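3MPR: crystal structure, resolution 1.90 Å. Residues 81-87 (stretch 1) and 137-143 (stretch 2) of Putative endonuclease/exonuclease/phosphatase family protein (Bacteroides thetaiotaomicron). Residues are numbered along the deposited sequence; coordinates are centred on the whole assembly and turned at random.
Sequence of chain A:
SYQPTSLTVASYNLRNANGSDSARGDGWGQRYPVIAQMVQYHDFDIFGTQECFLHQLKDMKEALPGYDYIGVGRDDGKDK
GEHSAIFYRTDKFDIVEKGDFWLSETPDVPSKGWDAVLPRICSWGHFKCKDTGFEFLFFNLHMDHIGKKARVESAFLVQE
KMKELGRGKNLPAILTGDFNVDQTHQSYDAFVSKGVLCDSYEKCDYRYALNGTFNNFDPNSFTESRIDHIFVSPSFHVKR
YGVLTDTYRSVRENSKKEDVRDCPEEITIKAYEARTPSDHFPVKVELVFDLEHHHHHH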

# COMPACT_ATOMS: atom_id res chain seq x y z
N GLY A 81 -30.98 -4.71 -5.44
CA GLY A 81 -30.49 -3.68 -4.53
C GLY A 81 -29.00 -3.77 -4.25
O GLY A 81 -28.30 -4.63 -4.78
N GLU A 82 -28.51 -2.87 -3.40
CA GLU A 82 -27.11 -2.88 -3.01
C GLU A 82 -26.83 -4.04 -2.08
O GLU A 82 -27.73 -4.53 -1.41
CB GLU A 82 -26.75 -1.57 -2.32
CG GLU A 82 -26.98 -0.35 -3.20
CD GLU A 82 -26.47 0.92 -2.56
OE1 GLU A 82 -25.94 0.85 -1.42
OE2 GLU A 82 -26.60 1.98 -3.19
N HIS A 83 -25.58 -4.49 -2.05
CA HIS A 83 -25.15 -5.59 -1.19
C HIS A 83 -24.17 -5.08 -0.14
O HIS A 83 -23.52 -4.03 -0.32
CB HIS A 83 -24.44 -6.68 -1.99
CG HIS A 83 -25.32 -7.39 -2.99
ND1 HIS A 83 -25.86 -6.76 -4.09
CD2 HIS A 83 -25.71 -8.68 -3.07
CE1 HIS A 83 -26.56 -7.63 -4.79
NE2 HIS A 83 -26.48 -8.81 -4.20
N SER A 84 -24.06 -5.85 0.94
CA SER A 84 -22.93 -5.77 1.86
C SER A 84 -22.07 -7.01 1.62
O SER A 84 -21.79 -7.78 2.54
CB SER A 84 -23.43 -5.73 3.30
OG SER A 84 -24.18 -4.54 3.53
N ALA A 85 -21.65 -7.21 0.38
CA ALA A 85 -20.99 -8.46 0.02
C ALA A 85 -19.61 -8.60 0.64
O ALA A 85 -18.85 -7.63 0.70
CB ALA A 85 -20.92 -8.60 -1.48
N ILE A 86 -19.28 -9.81 1.08
CA ILE A 86 -17.94 -10.13 1.62
C ILE A 86 -17.17 -10.96 0.60
O ILE A 86 -17.67 -11.99 0.13
CB ILE A 86 -18.05 -10.89 2.96
CG1 ILE A 86 -18.75 -10.02 4.01
CG2 ILE A 86 -16.68 -11.35 3.47
CD1 ILE A 86 -19.34 -10.82 5.20
N PHE A 87 -15.97 -10.50 0.22
CA PHE A 87 -15.11 -11.23 -0.70
C PHE A 87 -14.01 -11.92 0.09
O PHE A 87 -13.54 -11.39 1.09
CB PHE A 87 -14.45 -10.26 -1.72
CG PHE A 87 -15.37 -9.83 -2.83
CD1 PHE A 87 -16.33 -8.86 -2.62
CD2 PHE A 87 -15.22 -10.36 -4.10
CE1 PHE A 87 -17.17 -8.45 -3.64
CE2 PHE A 87 -16.05 -9.95 -5.13
CZ PHE A 87 -17.02 -9.00 -4.90
N LEU A 137 -15.95 -15.20 12.98
CA LEU A 137 -17.08 -14.59 12.29
C LEU A 137 -16.61 -13.30 11.63
O LEU A 137 -15.82 -12.56 12.20
CB LEU A 137 -18.20 -14.26 13.28
CG LEU A 137 -18.86 -15.46 13.95
CD1 LEU A 137 -19.76 -15.01 15.12
CD2 LEU A 137 -19.64 -16.25 12.90
N PHE A 138 -17.12 -13.04 10.43
CA PHE A 138 -16.84 -11.78 9.73
C PHE A 138 -18.18 -11.16 9.35
O PHE A 138 -18.94 -11.77 8.60
CB PHE A 138 -16.02 -12.09 8.48
CG PHE A 138 -15.38 -10.88 7.84
CD1 PHE A 138 -16.13 -9.99 7.08
CD2 PHE A 138 -14.01 -10.68 7.95
CE1 PHE A 138 -15.53 -8.89 6.48
CE2 PHE A 138 -13.41 -9.58 7.34
CZ PHE A 138 -14.16 -8.69 6.62
N PHE A 139 -18.47 -9.96 9.86
CA PHE A 139 -19.72 -9.26 9.57
C PHE A 139 -19.42 -8.03 8.73
O PHE A 139 -18.38 -7.42 8.91
CB PHE A 139 -20.34 -8.75 10.87
CG PHE A 139 -20.85 -9.84 11.78
CD1 PHE A 139 -20.01 -10.50 12.64
CD2 PHE A 139 -22.20 -10.18 11.77
CE1 PHE A 139 -20.50 -11.49 13.49
CE2 PHE A 139 -22.69 -11.16 12.61
CZ PHE A 139 -21.84 -11.82 13.47
N ASN A 140 -20.36 -7.64 7.87
CA ASN A 140 -20.18 -6.47 7.03
C ASN A 140 -21.52 -5.77 6.83
O ASN A 140 -22.53 -6.44 6.62
CB ASN A 140 -19.56 -6.90 5.70
CG ASN A 140 -19.36 -5.75 4.75
OD1 ASN A 140 -18.83 -4.70 5.11
ND2 ASN A 140 -19.78 -5.95 3.50
N LEU A 141 -21.55 -4.45 6.90
CA LEU A 141 -22.82 -3.73 6.80
C LEU A 141 -22.64 -2.32 6.24
O LEU A 141 -21.53 -1.85 6.04
CB LEU A 141 -23.53 -3.67 8.16
CG LEU A 141 -22.81 -3.00 9.35
CD1 LEU A 141 -22.79 -1.47 9.24
CD2 LEU A 141 -23.47 -3.40 10.66
N HIS A 142 -23.77 -1.67 6.01
CA HIS A 142 -23.81 -0.28 5.57
C HIS A 142 -25.00 0.35 6.28
O HIS A 142 -26.14 -0.02 6.02
CB HIS A 142 -24.00 -0.22 4.05
CG HIS A 142 -23.94 1.17 3.49
ND1 HIS A 142 -23.92 1.43 2.14
CD2 HIS A 142 -23.88 2.37 4.10
CE1 HIS A 142 -23.86 2.73 1.94
NE2 HIS A 142 -23.84 3.33 3.12
N MSE A 143 -24.71 1.27 7.20
CA MSE A 143 -25.71 1.88 8.07
C MSE A 143 -26.59 2.90 7.34
O MSE A 143 -26.24 3.39 6.27
CB MSE A 143 -25.00 2.58 9.22
CG MSE A 143 -24.26 1.68 10.19
SE MSE A 143 -25.56 0.71 11.28
CE MSE A 143 -24.56 0.64 12.94
O HOH W 1 -24.56 -0.79 0.51

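The two stretches run nearly antiparallel, their end-to-end directions 160° apart, and meet mainly through side chains of alternate residues: Glu82, Ser84 and Ile86 point toward stretch 2, while Phe138, Asn140 and His142 point toward stretch 1. Together they bury 309 Å². Gly81 makes no contact, but its backbone angles (94°/-179°) would jam a CB against the preceding carbonyl, which by itself calls for glycine.

The CA-to-CB bond of Glu82 points toward stretch 2, and its carboxylate lies near the imidazole of His142, yet Glu82 OE1 and His142 ND1 remain 4.1 Å apart, too far for a direct hydrogen bond. A water fills the gap, donating to Glu82 OE1 at 2.9 Å and hydrogen-bonding to His142 ND1 at 2.8 Å. His83 points away and takes no part.

At Ser84 the backbones come nearest, with Ser84 CA 5.3 Å from Leu141 CA. The small side chain suits this close approach: Ser84 OG packs 3.6 Å from Leu141 CA, and its hydroxyl is satisfied by a hydrogen bond elsewhere in the structure. The one direct hydrogen bond between the stretches comes from the side chain of Asn140, whose ND2 donates to Ser84 O at 2.9 Å; the bond is weak, with an N-H...O angle of 148°. With chi1 at t, the amide reaches a main-chain carbonyl, a role that an amide NH2 group fills well. Ala85 O lies 3.4 Å from the same Asn140 ND2, but the angle is too poor for a second bond, and the Ala85 side chain points away.

Ile86, where the strand of stretch 1 begins, has the largest covered area of any residue here, 75 Å². Its CG1 packs 3.6 Å from Asn140 CB, and its CD1 reaches Phe138 CD1 at 3.8 Å, approaching the ring obliquely. The branched aliphatic side chain thus closes this end with a buried apolar contact. Phe87 lies beyond reach of stretch 2.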